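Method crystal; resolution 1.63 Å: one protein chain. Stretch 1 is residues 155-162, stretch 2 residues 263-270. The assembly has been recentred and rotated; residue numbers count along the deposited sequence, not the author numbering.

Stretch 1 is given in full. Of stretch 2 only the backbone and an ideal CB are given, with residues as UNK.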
# COMPACT_ATOMS: atom_id res chain seq x y z
N SER A 155 -5.00 -7.88 9.18
CA SER A 155 -4.82 -8.20 7.77
C SER A 155 -3.55 -7.58 7.22
O SER A 155 -3.12 -6.52 7.69
CB SER A 155 -6.01 -7.68 6.96
OG SER A 155 -5.81 -7.91 5.58
N ASN A 156 -2.94 -8.23 6.23
CA ASN A 156 -1.73 -7.68 5.63
C ASN A 156 -2.13 -6.77 4.47
O ASN A 156 -1.28 -6.29 3.72
CB ASN A 156 -0.77 -8.79 5.15
CG ASN A 156 -1.39 -9.74 4.14
OD1 ASN A 156 -2.14 -9.32 3.26
ND2 ASN A 156 -1.06 -11.02 4.25
N SER A 157 -3.44 -6.53 4.34
CA SER A 157 -3.96 -5.65 3.31
C SER A 157 -4.67 -4.46 3.93
O SER A 157 -5.14 -4.52 5.07
CB SER A 157 -4.94 -6.39 2.40
OG SER A 157 -5.46 -5.52 1.41
N MET A 158 -4.73 -3.37 3.19
CA MET A 158 -5.40 -2.17 3.66
C MET A 158 -6.91 -2.33 3.57
O MET A 158 -7.66 -1.53 4.14
CB MET A 158 -4.96 -0.96 2.84
CG MET A 158 -3.50 -0.63 3.00
SD MET A 158 -3.09 0.88 2.11
CE MET A 158 -3.91 2.08 3.13
N ALA A 159 -7.37 -3.36 2.88
CA ALA A 159 -8.81 -3.57 2.73
C ALA A 159 -9.24 -5.02 2.89
O ALA A 159 -8.45 -5.94 2.66
CB ALA A 159 -9.27 -3.06 1.37
N LEU A 160 -10.50 -5.19 3.27
CA LEU A 160 -11.08 -6.51 3.44
C LEU A 160 -12.15 -6.76 2.38
O LEU A 160 -13.13 -6.02 2.31
CB LEU A 160 -11.77 -6.65 4.80
CG LEU A 160 -10.98 -6.61 6.10
CD1 LEU A 160 -11.93 -6.52 7.29
CD2 LEU A 160 -10.13 -7.87 6.18
N PRO A 161 -11.96 -7.77 1.53
CA PRO A 161 -13.00 -8.04 0.53
C PRO A 161 -14.18 -8.52 1.37
O PRO A 161 -13.98 -9.19 2.39
CB PRO A 161 -12.41 -9.18 -0.30
CG PRO A 161 -10.93 -8.93 -0.22
CD PRO A 161 -10.73 -8.55 1.23
N VAL A 162 -15.40 -8.17 0.97
CA VAL A 162 -16.59 -8.58 1.72
C VAL A 162 -17.37 -9.62 0.94
O VAL A 162 -17.53 -9.49 -0.27
CB VAL A 162 -17.50 -7.36 2.00
CG1 VAL A 162 -18.69 -7.80 2.83
CG2 VAL A 162 -16.72 -6.27 2.72
N UNK A 263 -16.01 -15.04 -7.81
CA UNK A 263 -15.39 -16.16 -7.10
C UNK A 263 -13.99 -15.73 -6.68
O UNK A 263 -13.06 -15.74 -7.48
CB UNK A 263 -15.34 -17.42 -7.97
N UNK A 264 -13.87 -15.35 -5.41
CA UNK A 264 -12.61 -14.88 -4.85
C UNK A 264 -11.56 -15.97 -4.69
O UNK A 264 -11.80 -16.98 -4.02
CB UNK A 264 -12.87 -14.23 -3.49
N UNK A 265 -10.40 -15.76 -5.29
CA UNK A 265 -9.31 -16.74 -5.22
C UNK A 265 -7.99 -16.12 -4.77
O UNK A 265 -6.99 -16.83 -4.64
CB UNK A 265 -9.12 -17.41 -6.58
N UNK A 266 -7.99 -14.82 -4.52
CA UNK A 266 -6.77 -14.17 -4.08
C UNK A 266 -6.89 -12.67 -4.00
O UNK A 266 -7.98 -12.11 -4.09
CB UNK A 266 -5.62 -14.54 -5.02
N UNK A 267 -5.75 -12.00 -3.83
CA UNK A 267 -5.72 -10.55 -3.72
C UNK A 267 -4.40 -10.05 -4.26
O UNK A 267 -3.35 -10.61 -3.94
CB UNK A 267 -5.93 -10.10 -2.27
N UNK A 268 -4.44 -9.03 -5.12
CA UNK A 268 -3.19 -8.47 -5.61
C UNK A 268 -3.05 -7.08 -4.99
O UNK A 268 -3.83 -6.17 -5.28
CB UNK A 268 -3.16 -8.41 -7.14
N UNK A 269 -2.08 -6.94 -4.09
CA UNK A 269 -1.81 -5.69 -3.39
C UNK A 269 -0.70 -4.97 -4.13
O UNK A 269 0.06 -5.59 -4.88
CB UNK A 269 -1.43 -5.93 -1.93
N UNK A 270 -0.59 -3.66 -3.92
CA UNK A 270 0.47 -2.91 -4.56
C UNK A 270 1.81 -3.49 -4.12
O UNK A 270 2.75 -3.60 -4.91
CB UNK A 270 0.37 -1.42 -4.22

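Position 263 starts the strand beyond the reach of stretch 1. Nothing of stretch 1 limits the choice there. The residue is Asp263.

At position 264 the CA-to-CB bond points toward stretch 1, but no atom of stretch 1 lies within 5.5 Å of the ideal CB. CA of position 264 lies 8.7 Å from CA of Pro161. A side chain must therefore be fairly long to cross the gap. The ring of Pro161 offers a surface of carbon and no polar group, so leucine, isoleucine or methionine would all suit. The residue is Leu264. With chi1 t and chi2 p, its CD2 comes 4.0 Å from CB of Pro161, an apolar contact.

Position 265 is out of reach, and stretch 1 sets no preference. The residue is Ile265. Position 266 is also out of reach. Its phi/psi of 173/-169 is an extended conformation that glycine adopts most easily. The residue is Gly266.

Position 267 points toward stretch 1 again. Its ideal CB has open space before it, and beyond lie the ring of Pro161 and the hydroxyl of Ser157. A branched or long apolar side chain could fill this space; a polar one might seek the hydroxyl. The residue is Leu267, with chi1 t and chi2 p. Its two methyl groups diverge. CD1 lies 4.4 Å from CG of Pro161, and CD2 lies 3.5 Å from OG of Ser157. That hydroxyl is already engaged within its own stretch, accepting a hydrogen bond from N of Ala159 (N to OG, 3.2 Å).

Position 268 is out of reach, so stretch 1 sets no limit; a beta-branched residue would suit the extended backbone. The residue is Ile268.

At position 269 the CA-to-CB bond points toward stretch 1, and the ideal CB lies 5.2 Å from OG of Ser157. Farther out, the carbonyl O of Asn156 and its side-chain OD1 offer acceptors. A long donor such as lysine or arginine would suit. The residue is Arg269. Its chain passes Ser157, with CD 4.1 Å from CB of that serine. NH1 then donates a hydrogen bond to O of Asn156 (2.9 Å). OD1 of Asn156 sits over one face of the guanidinium, 3.6 Å from NH1. NE and NH2 are hydrogen-bonded just beyond the stretches.

Position 270 points sideways, and stretch 1 gives little guidance. Many residues would fit. The residue is Asp270. Its end turns nearer, but OD2 of Asp270 stays 5.4 Å from SD of Met158. Its carboxylate oxygens find their hydrogen bonds outside the two stretches.

Stretch 2 (263-270) DLIGLIRD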
# COMPACT_ATOMS: atom_id res chain seq x y z
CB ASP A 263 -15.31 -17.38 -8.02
CG ASP A 263 -14.76 -18.61 -7.33
OD1 ASP A 263 -14.32 -18.52 -6.16
OD2 ASP A 263 -14.77 -19.69 -7.96
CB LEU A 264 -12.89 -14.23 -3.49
CG LEU A 264 -11.75 -13.48 -2.80
CD1 LEU A 264 -11.31 -12.31 -3.68
CD2 LEU A 264 -12.22 -12.98 -1.44
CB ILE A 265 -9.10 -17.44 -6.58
CG1 ILE A 265 -8.68 -16.42 -7.65
CG2 ILE A 265 -10.38 -18.15 -7.00
CD1 ILE A 265 -8.40 -17.03 -9.02
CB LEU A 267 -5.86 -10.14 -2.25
CG LEU A 267 -5.90 -8.65 -1.93
CD1 LEU A 267 -7.23 -8.07 -2.39
CD2 LEU A 267 -5.72 -8.43 -0.43
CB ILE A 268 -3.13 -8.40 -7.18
CG1 ILE A 268 -1.77 -7.86 -7.62
CG2 ILE A 268 -4.28 -7.55 -7.74
CD1 ILE A 268 -0.61 -8.79 -7.30
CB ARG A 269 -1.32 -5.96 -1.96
CG ARG A 269 -2.26 -6.82 -1.09
CD ARG A 269 -1.56 -7.15 0.22
NE ARG A 269 -0.38 -7.96 -0.03
CZ ARG A 269 0.66 -8.06 0.80
NH1 ARG A 269 0.67 -7.40 1.95
NH2 ARG A 269 1.70 -8.82 0.47
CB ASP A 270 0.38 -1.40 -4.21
CG ASP A 270 0.18 -1.13 -2.72
OD1 ASP A 270 0.35 -2.03 -1.87
OD2 ASP A 270 -0.15 0.04 -2.38
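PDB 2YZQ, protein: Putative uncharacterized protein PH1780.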